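Local coordinates for protein immunoreactive 84kD antigen PG93 (Porphyromonas gingivalis, PDB 5M11) that serves as an essential bacterial surface component of the type-IX secretion system and binds zinc and calcium ions, at residues Tyr238-Ile252 with Gln263-Asn276. Sequence-based numbering, arbitrary orientation.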
loop_
_atom_site.group_PDB
_atom_site.type_symbol
_atom_site.label_atom_id
_atom_site.label_comp_id
_atom_site.label_asym_id
_atom_site.label_seq_id
_atom_site.Cartn_x
_atom_site.Cartn_y
_atom_site.Cartn_z
ATOM N N TYR A 238 -7.143 4.352 -28.054
ATOM C CA TYR A 238 -7.522 3.080 -27.439
ATOM C C TYR A 238 -7.963 2.198 -28.557
ATOM O O TYR A 238 -8.801 2.583 -29.377
ATOM C CB TYR A 238 -8.590 3.250 -26.340
ATOM C CG TYR A 238 -8.135 4.247 -25.303
ATOM C CD1 TYR A 238 -6.854 4.178 -24.761
ATOM C CD2 TYR A 238 -8.911 5.353 -24.984
ATOM C CE1 TYR A 238 -6.382 5.153 -23.884
ATOM C CE2 TYR A 238 -8.450 6.333 -24.104
ATOM C CZ TYR A 238 -7.184 6.224 -23.554
ATOM O OH TYR A 238 -6.705 7.154 -22.669
ATOM N N VAL A 239 -7.290 1.074 -28.669
ATOM C CA VAL A 239 -7.526 0.072 -29.698
ATOM C C VAL A 239 -8.530 -0.914 -29.127
ATOM O O VAL A 239 -8.534 -1.196 -27.926
ATOM C CB VAL A 239 -6.202 -0.576 -30.206
ATOM C CG1 VAL A 239 -6.453 -1.602 -31.311
ATOM C CG2 VAL A 239 -5.256 0.507 -30.727
ATOM N N THR A 240 -9.439 -1.366 -29.994
ATOM C CA THR A 240 -10.535 -2.265 -29.681
ATOM C C THR A 240 -10.861 -3.047 -30.970
ATOM O O THR A 240 -10.601 -2.566 -32.083
ATOM C CB THR A 240 -11.677 -1.377 -29.115
ATOM O OG1 THR A 240 -11.517 -1.210 -27.704
ATOM C CG2 THR A 240 -13.030 -1.854 -29.433
ATOM N N ASP A 241 -11.399 -4.262 -30.806
ATOM C CA ASP A 241 -11.857 -5.149 -31.867
ATOM C C ASP A 241 -13.120 -4.580 -32.550
ATOM O O ASP A 241 -13.442 -4.978 -33.663
ATOM C CB ASP A 241 -12.178 -6.520 -31.255
ATOM C CG ASP A 241 -11.062 -7.553 -31.212
ATOM O OD1 ASP A 241 -9.875 -7.173 -31.417
ATOM O OD2 ASP A 241 -11.376 -8.752 -31.017
ATOM N N ARG A 242 -13.836 -3.674 -31.872
ATOM C CA ARG A 242 -15.051 -3.002 -32.318
ATOM C C ARG A 242 -14.743 -1.682 -33.096
ATOM O O ARG A 242 -15.527 -1.249 -33.961
ATOM C CB ARG A 242 -15.942 -2.716 -31.087
ATOM C CG ARG A 242 -17.245 -1.992 -31.355
ATOM C CD ARG A 242 -18.118 -2.720 -32.350
ATOM N NE ARG A 242 -19.382 -2.013 -32.534
ATOM C CZ ARG A 242 -19.631 -1.169 -33.526
ATOM N NH1 ARG A 242 -18.699 -0.902 -34.432
ATOM N NH2 ARG A 242 -20.809 -0.571 -33.610
ATOM N N GLY A 243 -13.627 -1.055 -32.756
ATOM C CA GLY A 243 -13.188 0.181 -33.386
ATOM C C GLY A 243 -12.065 0.832 -32.622
ATOM O O GLY A 243 -11.560 0.255 -31.657
ATOM N N LEU A 244 -11.669 2.048 -33.056
ATOM C CA LEU A 244 -10.631 2.851 -32.406
ATOM C C LEU A 244 -11.243 4.070 -31.718
ATOM O O LEU A 244 -12.162 4.700 -32.260
ATOM C CB LEU A 244 -9.532 3.297 -33.375
ATOM C CG LEU A 244 -9.016 2.276 -34.354
ATOM C CD1 LEU A 244 -8.058 2.941 -35.339
ATOM C CD2 LEU A 244 -8.398 1.018 -33.643
ATOM N N PHE A 245 -10.724 4.408 -30.525
ATOM C CA PHE A 245 -11.224 5.573 -29.807
ATOM C C PHE A 245 -10.140 6.610 -29.674
ATOM O O PHE A 245 -9.089 6.335 -29.080
ATOM C CB PHE A 245 -11.795 5.182 -28.438
ATOM C CG PHE A 245 -12.986 4.261 -28.548
ATOM C CD1 PHE A 245 -14.278 4.772 -28.574
ATOM C CD2 PHE A 245 -12.813 2.884 -28.670
ATOM C CE1 PHE A 245 -15.382 3.919 -28.678
ATOM C CE2 PHE A 245 -13.915 2.032 -28.789
ATOM C CZ PHE A 245 -15.194 2.553 -28.789
ATOM N N ILE A 246 -10.373 7.781 -30.294
ATOM C CA ILE A 246 -9.460 8.923 -30.228
ATOM C C ILE A 246 -10.011 9.838 -29.165
ATOM O O ILE A 246 -11.016 10.513 -29.388
ATOM C CB ILE A 246 -9.239 9.652 -31.578
ATOM C CG1 ILE A 246 -8.847 8.686 -32.721
ATOM C CG2 ILE A 246 -8.235 10.790 -31.419
ATOM C CD1 ILE A 246 -7.480 8.086 -32.669
ATOM N N CYS A 247 -9.390 9.817 -27.992
ATOM C CA CYS A 247 -9.872 10.599 -26.876
ATOM C C CYS A 247 -9.038 11.812 -26.699
ATOM O O CYS A 247 -7.848 11.746 -26.369
ATOM C CB CYS A 247 -9.923 9.753 -25.616
ATOM S SG CYS A 247 -10.785 8.187 -25.861
ATOM N N ALA A 248 -9.680 12.927 -27.027
ATOM C CA ALA A 248 -9.184 14.285 -26.960
ATOM C C ALA A 248 -9.710 14.930 -25.690
ATOM O O ALA A 248 -10.525 14.314 -24.988
ATOM C CB ALA A 248 -9.676 15.046 -28.178
ATOM N N GLU A 249 -9.264 16.156 -25.383
ATOM C CA GLU A 249 -9.791 16.853 -24.223
ATOM C C GLU A 249 -11.175 17.383 -24.573
ATOM O O GLU A 249 -11.308 18.127 -25.545
ATOM C CB GLU A 249 -8.851 17.978 -23.780
ATOM C CG GLU A 249 -7.965 17.578 -22.619
ATOM C CD GLU A 249 -7.278 18.757 -21.958
ATOM O OE1 GLU A 249 -7.913 19.416 -21.102
ATOM O OE2 GLU A 249 -6.111 19.037 -22.315
ATOM N N ASN A 250 -12.203 16.893 -23.843
ATOM C CA ASN A 250 -13.647 17.210 -23.872
ATOM C C ASN A 250 -14.469 16.300 -24.831
ATOM O O ASN A 250 -15.682 16.202 -24.631
ATOM C CB ASN A 250 -13.973 18.715 -24.129
ATOM C CG ASN A 250 -13.961 19.227 -25.555
ATOM O OD1 ASN A 250 -14.796 18.867 -26.387
ATOM N ND2 ASN A 250 -13.093 20.192 -25.829
ATOM N N ARG A 251 -13.851 15.625 -25.818
ATOM C CA ARG A 251 -14.630 14.755 -26.707
ATOM C C ARG A 251 -13.849 13.504 -27.167
ATOM O O ARG A 251 -12.617 13.475 -27.090
ATOM C CB ARG A 251 -15.170 15.546 -27.920
ATOM C CG ARG A 251 -14.166 15.854 -29.037
ATOM C CD ARG A 251 -13.342 17.110 -28.810
ATOM N NE ARG A 251 -12.357 17.288 -29.877
ATOM C CZ ARG A 251 -11.176 17.881 -29.730
ATOM N NH1 ARG A 251 -10.810 18.369 -28.549
ATOM N NH2 ARG A 251 -10.346 17.980 -30.759
ATOM N N ILE A 252 -14.591 12.465 -27.614
ATOM C CA ILE A 252 -14.083 11.188 -28.152
ATOM C C ILE A 252 -14.447 11.117 -29.630
ATOM O O ILE A 252 -15.469 11.689 -30.044
ATOM C CB ILE A 252 -14.639 9.923 -27.400
ATOM C CG1 ILE A 252 -14.126 9.795 -25.980
ATOM C CG2 ILE A 252 -14.381 8.614 -28.160
ATOM C CD1 ILE A 252 -14.888 8.697 -25.227
ATOM N N GLN A 263 -18.638 11.293 -33.069
ATOM C CA GLN A 263 -18.093 12.114 -32.003
ATOM C C GLN A 263 -19.004 12.052 -30.758
ATOM O O GLN A 263 -20.235 12.010 -30.878
ATOM C CB GLN A 263 -17.937 13.550 -32.500
ATOM C CG GLN A 263 -16.791 14.313 -31.857
ATOM C CD GLN A 263 -16.809 15.771 -32.250
ATOM O OE1 GLN A 263 -16.851 16.128 -33.443
ATOM N NE2 GLN A 263 -16.769 16.647 -31.249
ATOM N N PHE A 264 -18.384 12.016 -29.566
ATOM C CA PHE A 264 -19.080 11.974 -28.285
ATOM C C PHE A 264 -18.477 12.982 -27.314
ATOM O O PHE A 264 -17.259 12.954 -27.104
ATOM C CB PHE A 264 -19.014 10.571 -27.662
ATOM C CG PHE A 264 -19.618 9.463 -28.476
ATOM C CD1 PHE A 264 -20.984 9.214 -28.435
ATOM C CD2 PHE A 264 -18.819 8.632 -29.244
ATOM C CE1 PHE A 264 -21.543 8.166 -29.171
ATOM C CE2 PHE A 264 -19.377 7.583 -29.974
ATOM C CZ PHE A 264 -20.736 7.352 -29.929
ATOM N N PRO A 265 -19.285 13.844 -26.662
ATOM C CA PRO A 265 -18.704 14.782 -25.689
ATOM C C PRO A 265 -18.363 14.097 -24.341
ATOM O O PRO A 265 -19.050 14.296 -23.336
ATOM C CB PRO A 265 -19.782 15.852 -25.556
ATOM C CG PRO A 265 -21.043 15.144 -25.844
ATOM C CD PRO A 265 -20.751 14.008 -26.763
ATOM N N ILE A 266 -17.292 13.283 -24.328
ATOM C CA ILE A 266 -16.816 12.602 -23.121
ATOM C C ILE A 266 -15.392 13.065 -22.850
ATOM O O ILE A 266 -14.478 12.741 -23.622
ATOM C CB ILE A 266 -16.892 11.037 -23.137
ATOM C CG1 ILE A 266 -18.060 10.458 -23.990
ATOM C CG2 ILE A 266 -16.920 10.489 -21.721
ATOM C CD1 ILE A 266 -19.490 10.637 -23.467
ATOM N N ALA A 267 -15.209 13.799 -21.748
ATOM C CA ALA A 267 -13.923 14.320 -21.300
ATOM C C ALA A 267 -13.150 13.302 -20.445
ATOM O O ALA A 267 -13.741 12.372 -19.894
ATOM C CB ALA A 267 -14.138 15.585 -20.497
ATOM N N ASP A 268 -11.822 13.510 -20.338
ATOM C CA ASP A 268 -10.864 12.773 -19.518
ATOM C C ASP A 268 -11.167 11.265 -19.527
ATOM O O ASP A 268 -11.708 10.722 -18.558
ATOM C CB ASP A 268 -10.841 13.342 -18.077
ATOM C CG ASP A 268 -10.704 14.866 -17.946
ATOM O OD1 ASP A 268 -9.844 15.453 -18.643
ATOM O OD2 ASP A 268 -11.406 15.458 -17.084
ATOM N N VAL A 269 -10.841 10.615 -20.650
ATOM C CA VAL A 269 -11.055 9.184 -20.876
ATOM C C VAL A 269 -9.686 8.515 -20.896
ATOM O O VAL A 269 -8.848 8.868 -21.724
ATOM C CB VAL A 269 -11.878 8.902 -22.163
ATOM C CG1 VAL A 269 -12.050 7.399 -22.385
ATOM C CG2 VAL A 269 -13.232 9.606 -22.116
ATOM N N LEU A 270 -9.476 7.552 -19.981
ATOM C CA LEU A 270 -8.214 6.856 -19.750
ATOM C C LEU A 270 -8.164 5.437 -20.343
ATOM O O LEU A 270 -7.073 4.849 -20.473
ATOM C CB LEU A 270 -7.967 6.777 -18.233
ATOM C CG LEU A 270 -7.771 8.090 -17.463
ATOM C CD1 LEU A 270 -7.495 7.821 -16.011
ATOM C CD2 LEU A 270 -6.639 8.927 -18.046
ATOM N N GLY A 271 -9.329 4.894 -20.688
ATOM C CA GLY A 271 -9.416 3.552 -21.243
ATOM C C GLY A 271 -10.781 3.240 -21.792
ATOM O O GLY A 271 -11.756 3.893 -21.420
ATOM N N VAL A 272 -10.845 2.277 -22.727
ATOM C CA VAL A 272 -12.091 1.829 -23.360
ATOM C C VAL A 272 -12.006 0.318 -23.560
ATOM O O VAL A 272 -10.935 -0.180 -23.926
ATOM C CB VAL A 272 -12.466 2.550 -24.700
ATOM C CG1 VAL A 272 -13.845 2.108 -25.182
ATOM C CG2 VAL A 272 -12.440 4.072 -24.572
ATOM N N GLY A 273 -13.142 -0.367 -23.341
ATOM C CA GLY A 273 -13.328 -1.803 -23.530
ATOM C C GLY A 273 -14.561 -2.111 -24.359
ATOM O O GLY A 273 -15.640 -1.597 -24.063
ATOM N N ALA A 274 -14.405 -2.911 -25.430
ATOM C CA ALA A 274 -15.475 -3.284 -26.367
ATOM C C ALA A 274 -15.081 -4.533 -27.169
ATOM O O ALA A 274 -13.967 -4.596 -27.677
ATOM C CB ALA A 274 -15.787 -2.122 -27.311
ATOM N N MET A 275 -15.985 -5.529 -27.249
ATOM C CA MET A 275 -15.780 -6.809 -27.941
ATOM C C MET A 275 -16.190 -6.691 -29.381
ATOM O O MET A 275 -17.045 -5.865 -29.695
ATOM C CB MET A 275 -16.536 -7.949 -27.244
ATOM C CG MET A 275 -15.909 -8.317 -25.925
ATOM S SD MET A 275 -16.668 -9.676 -25.015
ATOM C CE MET A 275 -16.464 -11.038 -26.190
ATOM N N ASN A 276 -15.581 -7.511 -30.261
ATOM C CA ASN A 276 -15.769 -7.497 -31.714
ATOM C C ASN A 276 -17.223 -7.231 -32.116
ATOM O O ASN A 276 -17.471 -6.298 -32.895
ATOM C CB ASN A 276 -15.256 -8.795 -32.364
ATOM C CG ASN A 276 -15.387 -8.891 -33.879
ATOM O OD1 ASN A 276 -15.107 -7.951 -34.639
ATOM N ND2 ASN A 276 -15.763 -10.066 -34.357
HETATM O O HOH W 1 -11.445 -5.281 -28.232
HETATM O O HOH W 2 -8.694 18.087 -18.894
#
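Ile252 and Phe264 form an antiparallel hydrogen-bonded pair. Ile252 N gives a nearly straight bond to Phe264 O (2.8 Å, 165° at the hydrogen), in the carbonyl plane, and Phe264 N returns one to Ile252 O (3.0 Å). Phe264 O also accepts from Ile266 N, closing an inverse gamma turn centred on Pro265, where the chain leaves the outer strand. The third direct bond comes from a side chain: Tyr238 OH reaches Val269 O at 2.9 Å, tilted 21° from the carbonyl plane. With CG anti to its own carbonyl carbon (chi1 -55°), Tyr238 lays one ring face over Gly271, whose CA sits 4.0 Å from the ring centroid in a CH-pi contact. A water bridges Asp241 N and Ala274 O; a second, between Glu249 OE1 and Asp268 OD1, is less certain because Glu249 is poorly ordered.

Between these polar ties the packing is apolar. Val272 sets CG1 on a face of the Phe245 ring, 3.7 Å from its centroid, and turns CG2 to Tyr238. Val269 splits likewise, CG1 against Cys247 SG and CG2 against Ile252 CD1 (3.6 Å). Strand 280-284 adds Ala281 and Ile283 to this layer.

Strands 236-239 and 260-264 are the first and last of the four strands of one propeller blade, and 271-273 is the first strand of the next. Backbone pairing thus secures the blade's own edge, while the blade-to-blade seam relies largely on interleaved valines and aromatic rings, with one tyrosine hydroxyl and water supplementing it.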